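Local coordinates for protein phosphoribosylformylglycinamidine synthase 2 (Thermus thermophilus, PDB 3VIU) that belongs to the PurM-like (AIR synthase related) family as a synthase subunit and holds adenosine-5'-diphosphate and magnesium within its single chain, at residues A[26-29]-A[30-34]; A[261-264]-A[265-269]. One frame throughout, in Å; residues are numbered along the deposited sequence.

Interaction 1: A[26-29]-A[30-34]; sequences PNRV and ELLLF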
loop_
_atom_site.group_PDB
_atom_site.type_symbol
_atom_site.label_atom_id
_atom_site.label_comp_id
_atom_site.label_asym_id
_atom_site.label_seq_id
_atom_site.Cartn_x
_atom_site.Cartn_y
_atom_site.Cartn_z
ATOM N N PRO A 26 16.121 -32.964 11.237
ATOM C CA PRO A 26 16.545 -31.745 11.923
ATOM C C PRO A 26 16.384 -31.879 13.430
ATOM O O PRO A 26 15.484 -32.575 13.892
ATOM C CB PRO A 26 15.600 -30.700 11.350
ATOM C CG PRO A 26 14.321 -31.476 11.252
ATOM C CD PRO A 26 14.790 -32.782 10.629
ATOM N N ASN A 27 17.250 -31.220 14.196
ATOM C CA ASN A 27 17.128 -31.273 15.647
ATOM C C ASN A 27 15.969 -30.356 16.013
ATOM O O ASN A 27 15.295 -29.829 15.122
ATOM C CB ASN A 27 18.417 -30.810 16.336
ATOM C CG ASN A 27 18.945 -29.500 15.785
ATOM O OD1 ASN A 27 18.180 -28.588 15.470
ATOM N ND2 ASN A 27 20.262 -29.393 15.684
ATOM N N ARG A 28 15.726 -30.158 17.304
ATOM C CA ARG A 28 14.626 -29.298 17.727
ATOM C C ARG A 28 14.745 -27.882 17.144
ATOM O O ARG A 28 13.802 -27.369 16.539
ATOM C CB ARG A 28 14.567 -29.225 19.253
ATOM C CG ARG A 28 13.410 -28.389 19.772
ATOM C CD ARG A 28 13.537 -28.088 21.255
ATOM N NE ARG A 28 12.639 -27.006 21.658
ATOM C CZ ARG A 28 11.310 -27.078 21.619
ATOM N NH1 ARG A 28 10.707 -28.186 21.196
ATOM N NH2 ARG A 28 10.577 -26.037 21.995
ATOM N N VAL A 29 15.904 -27.254 17.323
ATOM C CA VAL A 29 16.125 -25.902 16.818
ATOM C C VAL A 29 15.850 -25.797 15.318
ATOM O O VAL A 29 15.065 -24.953 14.880
ATOM C CB VAL A 29 17.571 -25.433 17.097
ATOM C CG1 VAL A 29 17.832 -24.104 16.411
ATOM C CG2 VAL A 29 17.792 -25.304 18.595
ATOM N N GLU A 30 16.502 -26.654 14.538
ATOM C CA GLU A 30 16.322 -26.658 13.092
ATOM C C GLU A 30 14.847 -26.817 12.714
ATOM O O GLU A 30 14.368 -26.197 11.757
ATOM C CB GLU A 30 17.164 -27.778 12.471
ATOM C CG GLU A 30 18.664 -27.518 12.569
ATOM C CD GLU A 30 19.514 -28.689 12.116
ATOM O OE1 GLU A 30 20.706 -28.465 11.808
ATOM O OE2 GLU A 30 19.000 -29.829 12.079
ATOM N N LEU A 31 14.125 -27.638 13.472
ATOM C CA LEU A 31 12.714 -27.850 13.198
ATOM C C LEU A 31 11.981 -26.521 13.365
ATOM O O LEU A 31 11.187 -26.124 12.509
ATOM C CB LEU A 31 12.126 -28.885 14.158
ATOM C CG LEU A 31 11.245 -29.982 13.543
ATOM C CD1 LEU A 31 10.541 -30.725 14.660
ATOM C CD2 LEU A 31 10.217 -29.392 12.594
ATOM N N LEU A 32 12.255 -25.837 14.472
ATOM C CA LEU A 32 11.626 -24.555 14.752
ATOM C C LEU A 32 11.935 -23.533 13.655
ATOM O O LEU A 32 11.097 -22.690 13.337
ATOM C CB LEU A 32 12.075 -24.043 16.129
ATOM C CG LEU A 32 11.133 -24.312 17.320
ATOM C CD1 LEU A 32 10.391 -25.616 17.136
ATOM C CD2 LEU A 32 11.932 -24.338 18.615
ATOM N N LEU A 33 13.126 -23.616 13.069
ATOM C CA LEU A 33 13.500 -22.698 12.001
ATOM C C LEU A 33 12.602 -22.912 10.774
ATOM O O LEU A 33 12.105 -21.950 10.172
ATOM C CB LEU A 33 14.973 -22.897 11.611
ATOM C CG LEU A 33 16.058 -22.609 12.664
ATOM C CD1 LEU A 33 17.435 -22.822 12.048
ATOM C CD2 LEU A 33 15.936 -21.184 13.186
ATOM N N PHE A 34 12.395 -24.172 10.402
ATOM C CA PHE A 34 11.555 -24.478 9.254
ATOM C C PHE A 34 10.100 -24.085 9.481
ATOM O O PHE A 34 9.463 -23.515 8.598
ATOM C CB PHE A 34 11.633 -25.963 8.903
ATOM C CG PHE A 34 12.828 -26.321 8.073
ATOM C CD1 PHE A 34 13.973 -26.847 8.662
ATOM C CD2 PHE A 34 12.820 -26.109 6.699
ATOM C CE1 PHE A 34 15.095 -27.156 7.888
ATOM C CE2 PHE A 34 13.930 -26.411 5.923
ATOM C CZ PHE A 34 15.070 -26.936 6.517
#
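E30 folds back over N27 and P26 at the start of helix 28-37, and its side chain can be followed outward from the helix. CB lies 3.5 Å from CB of P26. One bond further, CG comes within 3.1 Å of OD1 of N27. CG lies beside the backbone N of E30 (chi1 -69°), and the extended chain beyond it carries the carboxylate back to N27. There OE2 accepts from the backbone N of N27 at 3.1 Å; this N-H arrives on the anti side of the carboxylate and well out of its plane. OE1 turns to other partners, a salt bridge to R24 and the backbone N of E354. In return N27, the N-cap, accepts at OD1 from the backbone N of E30, 2.7 Å away with an N-H...O angle of 172°. The two reciprocal bonds make a capping box, whose side chains cross roughly at right angles. ND2 of N27 is held by the carbonyl of V352, which fixes the amide's rotation. On another side of the turn, CD2 of L32 sits over one face of the R28 guanidinium, toward its rim, while CG of P26 meets CG of L31 at 4.1 Å. The turn packs against strand 350-356 at E30, helix 2-8 at L31 and L32, and helix 296-301 at V29, L32 and L33.

Interaction 2: A[261-264]-A[265-269]; sequences GAAG and LTSSL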
loop_
_atom_site.group_PDB
_atom_site.type_symbol
_atom_site.label_atom_id
_atom_site.label_comp_id
_atom_site.label_asym_id
_atom_site.label_seq_id
_atom_site.Cartn_x
_atom_site.Cartn_y
_atom_site.Cartn_z
ATOM N N GLY A 261 12.835 -8.723 10.479
ATOM C CA GLY A 261 11.412 -8.667 10.722
ATOM C C GLY A 261 10.937 -10.037 11.125
ATOM O O GLY A 261 11.439 -10.622 12.082
ATOM N N ALA A 262 9.968 -10.552 10.386
ATOM C CA ALA A 262 9.429 -11.868 10.662
ATOM C C ALA A 262 10.567 -12.880 10.569
ATOM O O ALA A 262 11.303 -12.896 9.582
ATOM C CB ALA A 262 8.341 -12.202 9.651
ATOM N N ALA A 263 10.707 -13.705 11.604
ATOM C CA ALA A 263 11.742 -14.735 11.647
ATOM C C ALA A 263 13.115 -14.164 12.007
ATOM O O ALA A 263 14.132 -14.850 11.897
ATOM C CB ALA A 263 11.803 -15.474 10.304
ATOM N N GLY A 264 13.122 -12.904 12.435
ATOM C CA GLY A 264 14.343 -12.218 12.834
ATOM C C GLY A 264 15.660 -12.557 12.146
ATOM O O GLY A 264 15.792 -12.473 10.923
ATOM N N LEU A 265 16.646 -12.927 12.959
ATOM C CA LEU A 265 17.981 -13.275 12.481
ATOM C C LEU A 265 17.973 -14.397 11.457
ATOM O O LEU A 265 18.703 -14.349 10.471
ATOM C CB LEU A 265 18.868 -13.676 13.663
ATOM C CG LEU A 265 19.390 -12.575 14.582
ATOM C CD1 LEU A 265 19.916 -13.176 15.869
ATOM C CD2 LEU A 265 20.474 -11.803 13.862
ATOM N N THR A 266 17.147 -15.408 11.690
ATOM C CA THR A 266 17.065 -16.526 10.768
ATOM C C THR A 266 16.740 -16.075 9.340
ATOM O O THR A 266 17.480 -16.393 8.411
ATOM C CB THR A 266 16.014 -17.544 11.235
ATOM O OG1 THR A 266 16.385 -18.051 12.524
ATOM C CG2 THR A 266 15.915 -18.697 10.252
ATOM N N SER A 267 15.654 -15.325 9.160
ATOM C CA SER A 267 15.264 -14.864 7.824
ATOM C C SER A 267 16.209 -13.807 7.247
ATOM O O SER A 267 16.441 -13.765 6.041
ATOM C CB SER A 267 13.837 -14.312 7.846
ATOM O OG SER A 267 13.737 -13.191 8.711
ATOM N N SER A 268 16.755 -12.953 8.102
ATOM C CA SER A 268 17.665 -11.920 7.638
ATOM C C SER A 268 18.904 -12.500 6.983
ATOM O O SER A 268 19.185 -12.220 5.819
ATOM C CB SER A 268 18.097 -11.021 8.800
ATOM O OG SER A 268 17.069 -10.121 9.160
ATOM N N LEU A 269 19.635 -13.316 7.738
ATOM C CA LEU A 269 20.880 -13.922 7.257
ATOM C C LEU A 269 20.727 -14.981 6.167
ATOM O O LEU A 269 21.428 -14.938 5.159
ATOM C CB LEU A 269 21.659 -14.502 8.440
ATOM C CG LEU A 269 21.846 -13.497 9.586
ATOM C CD1 LEU A 269 22.629 -14.143 10.712
ATOM C CD2 LEU A 269 22.555 -12.252 9.081
#
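S267 points its CB toward the turn that precedes its own helix, and its hydroxyl is directed at the carbonyl of A262. OG takes the position between the backbone N and the carbonyl carbon, chi1 62°, which swings it back over residues 262-264. From there it donates to O of A262 at 2.6 Å, coming in at 146° to the C=O and somewhat tilted from the carbonyl plane. The methyl of A263 lies beside this hydroxymethyl group, its CB 3.4 Å from both CB and OG of S267, while the hydrogen bond of OG goes to A262. The first helical bonds follow, N of S267 to O of A263 and N of S268 to O of G264 at 3.0 Å. T266 and S268 turn their hydroxyls to other partners, OG1 of T266 to the carbonyl of L300 and OG of S268 to that of D259. Residues 261-264 form a type II beta turn, closed by N of G264 on O of G261, 2.9 Å apart. A263 takes the positive phi of the third position of the turn, and a side chain on G264 would run into N of L265. The arrangement is a turn leading straight into a helix after strand 254-259 in a C-terminal AIR synthase related domain, at the edge of the nucleotide site, with the side chain of A262 about 5 Å from the bound ADP.

Overall arrangement
From the N terminus, the chain first meets interaction 1, which caps helix 28-37 in the N-terminal linker domain region, and only much later interaction 2, where the loop after strand 254-259 enters helix 264-275. Each closes a short local turn, and the two follow in series, neither nesting nor crossing. They nevertheless meet in space: their centres lie about 15 Å apart, and CD2 of L33 packs against OG1 of T266 at 3.2 Å. Helix 28-37 thus lies against helix 264-275, with V36 and M37 extending the contact to A263, T266 and S267. The linker region is thereby joined to the first C-terminal AIR synthase related domain, near its ADP-binding side.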